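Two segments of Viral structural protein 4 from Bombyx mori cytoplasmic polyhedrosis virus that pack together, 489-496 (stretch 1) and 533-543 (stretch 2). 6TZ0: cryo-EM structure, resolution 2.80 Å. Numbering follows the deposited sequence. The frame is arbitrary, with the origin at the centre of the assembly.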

ATOM      1  N   GLY B 489      -8.238  29.624 -11.040  1.00 27.82           N
ATOM      2  CA  GLY B 489      -8.130  28.706 -12.152  1.00 27.82           C
ATOM      3  C   GLY B 489      -9.471  28.516 -12.830  1.00 27.82           C
ATOM      4  O   GLY B 489     -10.511  28.902 -12.302  1.00 27.82           O
ATOM      5  N   HIS B 490      -9.431  27.920 -14.019  1.00 27.67           N
ATOM      6  CA  HIS B 490     -10.660  27.665 -14.754  1.00 27.67           C
ATOM      7  C   HIS B 490     -11.119  26.218 -14.744  1.00 27.67           C
ATOM      8  O   HIS B 490     -12.318  25.982 -14.886  1.00 27.67           O
ATOM      9  CB  HIS B 490     -10.541  28.104 -16.216  1.00 27.67           C
ATOM     10  CG  HIS B 490     -10.572  29.584 -16.416  1.00 27.67           C
ATOM     11  ND1 HIS B 490      -9.460  30.313 -16.769  1.00 27.67           N
ATOM     12  CD2 HIS B 490     -11.577  30.477 -16.272  1.00 27.67           C
ATOM     13  CE1 HIS B 490      -9.792  31.586 -16.887  1.00 27.67           C
ATOM     14  NE2 HIS B 490     -11.067  31.714 -16.573  1.00 27.67           N
ATOM     15  N   PHE B 491     -10.221  25.250 -14.581  1.00 27.38           N
ATOM     16  CA  PHE B 491     -10.621  23.854 -14.691  1.00 27.38           C
ATOM     17  C   PHE B 491      -9.628  22.960 -13.968  1.00 27.38           C
ATOM     18  O   PHE B 491      -8.484  23.342 -13.727  1.00 27.38           O
ATOM     19  CB  PHE B 491     -10.787  23.431 -16.155  1.00 27.38           C
ATOM     20  CG  PHE B 491      -9.593  23.700 -17.030  1.00 27.38           C
ATOM     21  CD1 PHE B 491      -9.472  24.904 -17.701  1.00 27.38           C
ATOM     22  CD2 PHE B 491      -8.625  22.734 -17.227  1.00 27.38           C
ATOM     23  CE1 PHE B 491      -8.395  25.155 -18.512  1.00 27.38           C
ATOM     24  CE2 PHE B 491      -7.546  22.980 -18.044  1.00 27.38           C
ATOM     25  CZ  PHE B 491      -7.434  24.193 -18.686  1.00 27.38           C
ATOM     26  N   ASN B 492     -10.088  21.750 -13.642  1.00 28.04           N
ATOM     27  CA  ASN B 492      -9.365  20.870 -12.731  1.00 28.04           C
ATOM     28  C   ASN B 492      -8.101  20.267 -13.321  1.00 28.04           C
ATOM     29  O   ASN B 492      -7.327  19.670 -12.570  1.00 28.04           O
ATOM     30  CB  ASN B 492     -10.253  19.722 -12.256  1.00 28.04           C
ATOM     31  CG  ASN B 492     -11.380  20.183 -11.379  1.00 28.04           C
ATOM     32  OD1 ASN B 492     -12.543  19.958 -11.684  1.00 28.04           O
ATOM     33  ND2 ASN B 492     -11.044  20.844 -10.284  1.00 28.04           N
ATOM     34  N   ALA B 493      -7.868  20.382 -14.627  1.00 29.25           N
ATOM     35  CA  ALA B 493      -6.631  19.847 -15.180  1.00 29.25           C
ATOM     36  C   ALA B 493      -5.434  20.726 -14.857  1.00 29.25           C
ATOM     37  O   ALA B 493      -4.296  20.298 -15.059  1.00 29.25           O
ATOM     38  CB  ALA B 493      -6.749  19.673 -16.689  1.00 29.25           C
ATOM     39  N   GLN B 494      -5.663  21.932 -14.358  1.00 30.26           N
ATOM     40  CA  GLN B 494      -4.601  22.800 -13.884  1.00 30.26           C
ATOM     41  C   GLN B 494      -4.107  22.428 -12.495  1.00 30.26           C
ATOM     42  O   GLN B 494      -3.202  23.090 -11.989  1.00 30.26           O
ATOM     43  CB  GLN B 494      -5.091  24.242 -13.904  1.00 30.26           C
ATOM     44  CG  GLN B 494      -5.347  24.739 -15.299  1.00 30.26           C
ATOM     45  CD  GLN B 494      -5.957  26.106 -15.328  1.00 30.26           C
ATOM     46  OE1 GLN B 494      -6.283  26.672 -14.292  1.00 30.26           O
ATOM     47  NE2 GLN B 494      -6.116  26.652 -16.519  1.00 30.26           N
ATOM     48  N   ASP B 495      -4.658  21.381 -11.879  1.00 32.06           N
ATOM     49  CA  ASP B 495      -4.151  20.899 -10.600  1.00 32.06           C
ATOM     50  C   ASP B 495      -2.737  20.357 -10.717  1.00 32.06           C
ATOM     51  O   ASP B 495      -1.976  20.399  -9.747  1.00 32.06           O
ATOM     52  CB  ASP B 495      -5.072  19.814 -10.053  1.00 32.06           C
ATOM     53  CG  ASP B 495      -6.397  20.355  -9.602  1.00 32.06           C
ATOM     54  OD1 ASP B 495      -6.438  21.522  -9.169  1.00 32.06           O
ATOM     55  OD2 ASP B 495      -7.397  19.616  -9.676  1.00 32.06           O
ATOM     56  N   ALA B 496      -2.373  19.837 -11.882  1.00 32.96           N
ATOM     57  CA  ALA B 496      -1.011  19.407 -12.149  1.00 32.96           C
ATOM     58  C   ALA B 496      -0.102  20.557 -12.556  1.00 32.96           C
ATOM     59  O   ALA B 496       1.090  20.336 -12.786  1.00 32.96           O
ATOM     60  CB  ALA B 496      -1.011  18.341 -13.247  1.00 32.96           C
ATOM     61  N   THR B 533     -16.818  25.543 -22.446  1.00 28.68           N
ATOM     62  CA  THR B 533     -15.645  24.668 -22.493  1.00 28.68           C
ATOM     63  C   THR B 533     -15.082  24.413 -21.096  1.00 28.68           C
ATOM     64  O   THR B 533     -14.803  23.263 -20.717  1.00 28.68           O
ATOM     65  CB  THR B 533     -14.577  25.294 -23.385  1.00 28.68           C
ATOM     66  OG1 THR B 533     -15.116  25.525 -24.685  1.00 28.68           O
ATOM     67  CG2 THR B 533     -13.369  24.384 -23.505  1.00 28.68           C
ATOM     68  N   TYR B 534     -14.926  25.479 -20.306  1.00 27.00           N
ATOM     69  CA  TYR B 534     -14.385  25.336 -18.962  1.00 27.00           C
ATOM     70  C   TYR B 534     -15.345  24.592 -18.050  1.00 27.00           C
ATOM     71  O   TYR B 534     -14.896  23.851 -17.173  1.00 27.00           O
ATOM     72  CB  TYR B 534     -14.065  26.708 -18.379  1.00 27.00           C
ATOM     73  CG  TYR B 534     -12.934  27.433 -19.057  1.00 27.00           C
ATOM     74  CD1 TYR B 534     -11.971  26.750 -19.781  1.00 27.00           C
ATOM     75  CD2 TYR B 534     -12.853  28.815 -18.999  1.00 27.00           C
ATOM     76  CE1 TYR B 534     -10.949  27.422 -20.404  1.00 27.00           C
ATOM     77  CE2 TYR B 534     -11.842  29.493 -19.624  1.00 27.00           C
ATOM     78  CZ  TYR B 534     -10.893  28.794 -20.324  1.00 27.00           C
ATOM     79  OH  TYR B 534      -9.877  29.474 -20.945  1.00 27.00           O
ATOM     80  N   TYR B 535     -16.657  24.767 -18.248  1.00 26.44           N
ATOM     81  CA  TYR B 535     -17.640  23.969 -17.525  1.00 26.44           C
ATOM     82  C   TYR B 535     -17.513  22.495 -17.870  1.00 26.44           C
ATOM     83  O   TYR B 535     -17.607  21.635 -16.989  1.00 26.44           O
ATOM     84  CB  TYR B 535     -19.052  24.462 -17.837  1.00 26.44           C
ATOM     85  CG  TYR B 535     -20.124  23.591 -17.233  1.00 26.44           C
ATOM     86  CD1 TYR B 535     -20.385  23.629 -15.875  1.00 26.44           C
ATOM     87  CD2 TYR B 535     -20.869  22.722 -18.021  1.00 26.44           C
ATOM     88  CE1 TYR B 535     -21.351  22.830 -15.317  1.00 26.44           C
ATOM     89  CE2 TYR B 535     -21.831  21.917 -17.470  1.00 26.44           C
ATOM     90  CZ  TYR B 535     -22.069  21.974 -16.118  1.00 26.44           C
ATOM     91  OH  TYR B 535     -23.038  21.176 -15.560  1.00 26.44           O
ATOM     92  N   ARG B 536     -17.284  22.187 -19.148  1.00 27.22           N
ATOM     93  CA  ARG B 536     -17.068  20.807 -19.562  1.00 27.22           C
ATOM     94  C   ARG B 536     -15.767  20.240 -19.002  1.00 27.22           C
ATOM     95  O   ARG B 536     -15.624  19.020 -18.899  1.00 27.22           O
ATOM     96  CB  ARG B 536     -17.117  20.740 -21.096  1.00 27.22           C
ATOM     97  CG  ARG B 536     -17.030  19.361 -21.743  1.00 27.22           C
ATOM     98  CD  ARG B 536     -17.354  19.442 -23.222  1.00 27.22           C
ATOM     99  NE  ARG B 536     -17.222  18.163 -23.907  1.00 27.22           N
ATOM    100  CZ  ARG B 536     -16.147  17.796 -24.590  1.00 27.22           C
ATOM    101  NH1 ARG B 536     -15.119  18.618 -24.693  1.00 27.22           N
ATOM    102  NH2 ARG B 536     -16.104  16.613 -25.179  1.00 27.22           N
ATOM    103  N   LEU B 537     -14.829  21.088 -18.593  1.00 25.93           N
ATOM    104  CA  LEU B 537     -13.620  20.589 -17.956  1.00 25.93           C
ATOM    105  C   LEU B 537     -13.593  20.741 -16.436  1.00 25.93           C
ATOM    106  O   LEU B 537     -12.616  20.322 -15.815  1.00 25.93           O
ATOM    107  CB  LEU B 537     -12.401  21.281 -18.548  1.00 25.93           C
ATOM    108  CG  LEU B 537     -12.055  20.978 -19.989  1.00 25.93           C
ATOM    109  CD1 LEU B 537     -10.942  21.888 -20.384  1.00 25.93           C
ATOM    110  CD2 LEU B 537     -11.653  19.525 -20.111  1.00 25.93           C
ATOM    111  N   LEU B 538     -14.621  21.319 -15.818  1.00 24.25           N
ATOM    112  CA  LEU B 538     -14.630  21.561 -14.373  1.00 24.25           C
ATOM    113  C   LEU B 538     -15.864  20.952 -13.723  1.00 24.25           C
ATOM    114  O   LEU B 538     -16.942  21.571 -13.724  1.00 24.25           O
ATOM    115  CB  LEU B 538     -14.565  23.054 -14.063  1.00 24.25           C
ATOM    116  CG  LEU B 538     -14.565  23.573 -12.617  1.00 24.25           C
ATOM    117  CD1 LEU B 538     -13.327  23.166 -11.862  1.00 24.25           C
ATOM    118  CD2 LEU B 538     -14.721  25.076 -12.575  1.00 24.25           C
ATOM    119  N   PRO B 539     -15.760  19.759 -13.160  1.00 24.72           N
ATOM    120  CA  PRO B 539     -16.809  19.241 -12.282  1.00 24.72           C
ATOM    121  C   PRO B 539     -16.694  19.858 -10.894  1.00 24.72           C
ATOM    122  O   PRO B 539     -15.834  20.689 -10.622  1.00 24.72           O
ATOM    123  CB  PRO B 539     -16.516  17.746 -12.229  1.00 24.72           C
ATOM    124  CG  PRO B 539     -15.674  17.481 -13.376  1.00 24.72           C
ATOM    125  CD  PRO B 539     -14.861  18.689 -13.605  1.00 24.72           C
ATOM    126  N   ALA B 540     -17.578  19.424 -10.009  1.00 26.61           N
ATOM    127  CA  ALA B 540     -17.531  19.832  -8.607  1.00 26.61           C
ATOM    128  C   ALA B 540     -16.871  18.749  -7.760  1.00 26.61           C
ATOM    129  O   ALA B 540     -17.477  18.167  -6.867  1.00 26.61           O
ATOM    130  CB  ALA B 540     -18.935  20.147  -8.105  1.00 26.61           C
ATOM    131  N   LEU B 541     -15.602  18.485  -8.047  1.00 25.48           N
ATOM    132  CA  LEU B 541     -14.876  17.412  -7.388  1.00 25.48           C
ATOM    133  C   LEU B 541     -13.984  17.899  -6.257  1.00 25.48           C
ATOM    134  O   LEU B 541     -13.392  17.073  -5.562  1.00 25.48           O
ATOM    135  CB  LEU B 541     -14.054  16.626  -8.412  1.00 25.48           C
ATOM    136  CG  LEU B 541     -14.925  15.881  -9.429  1.00 25.48           C
ATOM    137  CD1 LEU B 541     -14.115  15.185 -10.494  1.00 25.48           C
ATOM    138  CD2 LEU B 541     -15.828  14.888  -8.741  1.00 25.48           C
ATOM    139  N   HIS B 542     -13.881  19.206  -6.047  1.00 26.79           N
ATOM    140  CA  HIS B 542     -13.272  19.758  -4.848  1.00 26.79           C
ATOM    141  C   HIS B 542     -14.355  20.336  -3.951  1.00 26.79           C
ATOM    142  O   HIS B 542     -15.528  20.390  -4.327  1.00 26.79           O
ATOM    143  CB  HIS B 542     -12.222  20.810  -5.200  1.00 26.79           C
ATOM    144  CG  HIS B 542     -11.030  20.240  -5.894  1.00 26.79           C
ATOM    145  ND1 HIS B 542     -10.858  20.301  -7.257  1.00 26.79           N
ATOM    146  CD2 HIS B 542      -9.992  19.516  -5.417  1.00 26.79           C
ATOM    147  CE1 HIS B 542      -9.734  19.691  -7.584  1.00 26.79           C
ATOM    148  NE2 HIS B 542      -9.193  19.200  -6.486  1.00 26.79           N
ATOM    149  N   THR B 543     -13.959  20.747  -2.748  1.00 24.55           N
ATOM    150  CA  THR B 543     -14.931  21.176  -1.751  1.00 24.55           C
ATOM    151  C   THR B 543     -15.540  22.513  -2.153  1.00 24.55           C
ATOM    152  O   THR B 543     -14.826  23.447  -2.522  1.00 24.55           O
ATOM    153  CB  THR B 543     -14.286  21.296  -0.373  1.00 24.55           C
ATOM    154  OG1 THR B 543     -13.419  22.431  -0.355  1.00 24.55           O
ATOM    155  CG2 THR B 543     -13.462  20.076  -0.077  1.00 24.55           C
TER

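Stretch 2 enters the contact as the end of a helix and leaves it as loop, and together with stretch 1 it buries 518 Å² without a single hydrogen bond passing between them. Packing of rings and aliphatic groups does most of the work.

Thr-533 lies out of reach, so the contact begins with Tyr-534. Its CA-to-CB bond points sideways, but chi1 in the m well brings the ring close to stretch 1. There it forms an offset stack with His-490, the ring centroids 4.3 Å apart and the planes inclined by 23°; the closest atoms are Tyr-534 CD2 and His-490 CD2, at 3.4 Å. His-490 CB also sits over the face of the tyrosine ring, 3.7 Å from its centroid, in a CH-pi contact. A flat aromatic suits this position because one face can receive both the imidazole and the methylene that carries it. Phe-491 approaches the same tyrosine differently: Tyr-534 CD1 and Phe-491 CD1 are 3.7 Å apart, yet the rings are slid so far past one another that they barely overlap.

The CA-to-CB bond of Tyr-535 points away, and Arg-536 is out of reach. Leu-537 returns toward stretch 1. Its CD1 lies over one face of the Phe-491 ring, 4.1 Å from the centroid, while Leu-537 CB meets Phe-491 CB at 3.6 Å; the leucine thus meets the root of Phe-491 with its CB and the ring face with CD1, an apolar fit for an apolar ring.

At Leu-538 the backbones come closest, with its CA 4.6 Å from the CA of Phe-491. The side chain, t at chi1 and p at chi2, spreads its methyls along stretch 1: Leu-538 CD2 is 3.5 Å from His-490 O, and Leu-538 CD1 is 3.3 Å from Asn-492 OD1. The same Asn-492 OD1 lies 3.3 Å from Pro-539 CD, so the amide oxygen packs against carbon on both residues.

Ala-540 points away, and Leu-541 adds little. The CA-to-CB bond of His-542 points toward stretch 1, and two polar side chains, Asn-492 and Asp-495, lie at the edge of its ring. Asn-492 ND2 comes within 3.1 Å of His-542 ND1, but the angle is too poor for a hydrogen bond. Asp-495 OD2 approaches His-542 CE1, also at 3.1 Å. Both approach neighbouring atoms along one part of the ring's edge, where the imidazole offers a polar rim, while its NE2 is hydrogen-bonded elsewhere in the structure. Thr-543 is already beyond reach, and the contact ends.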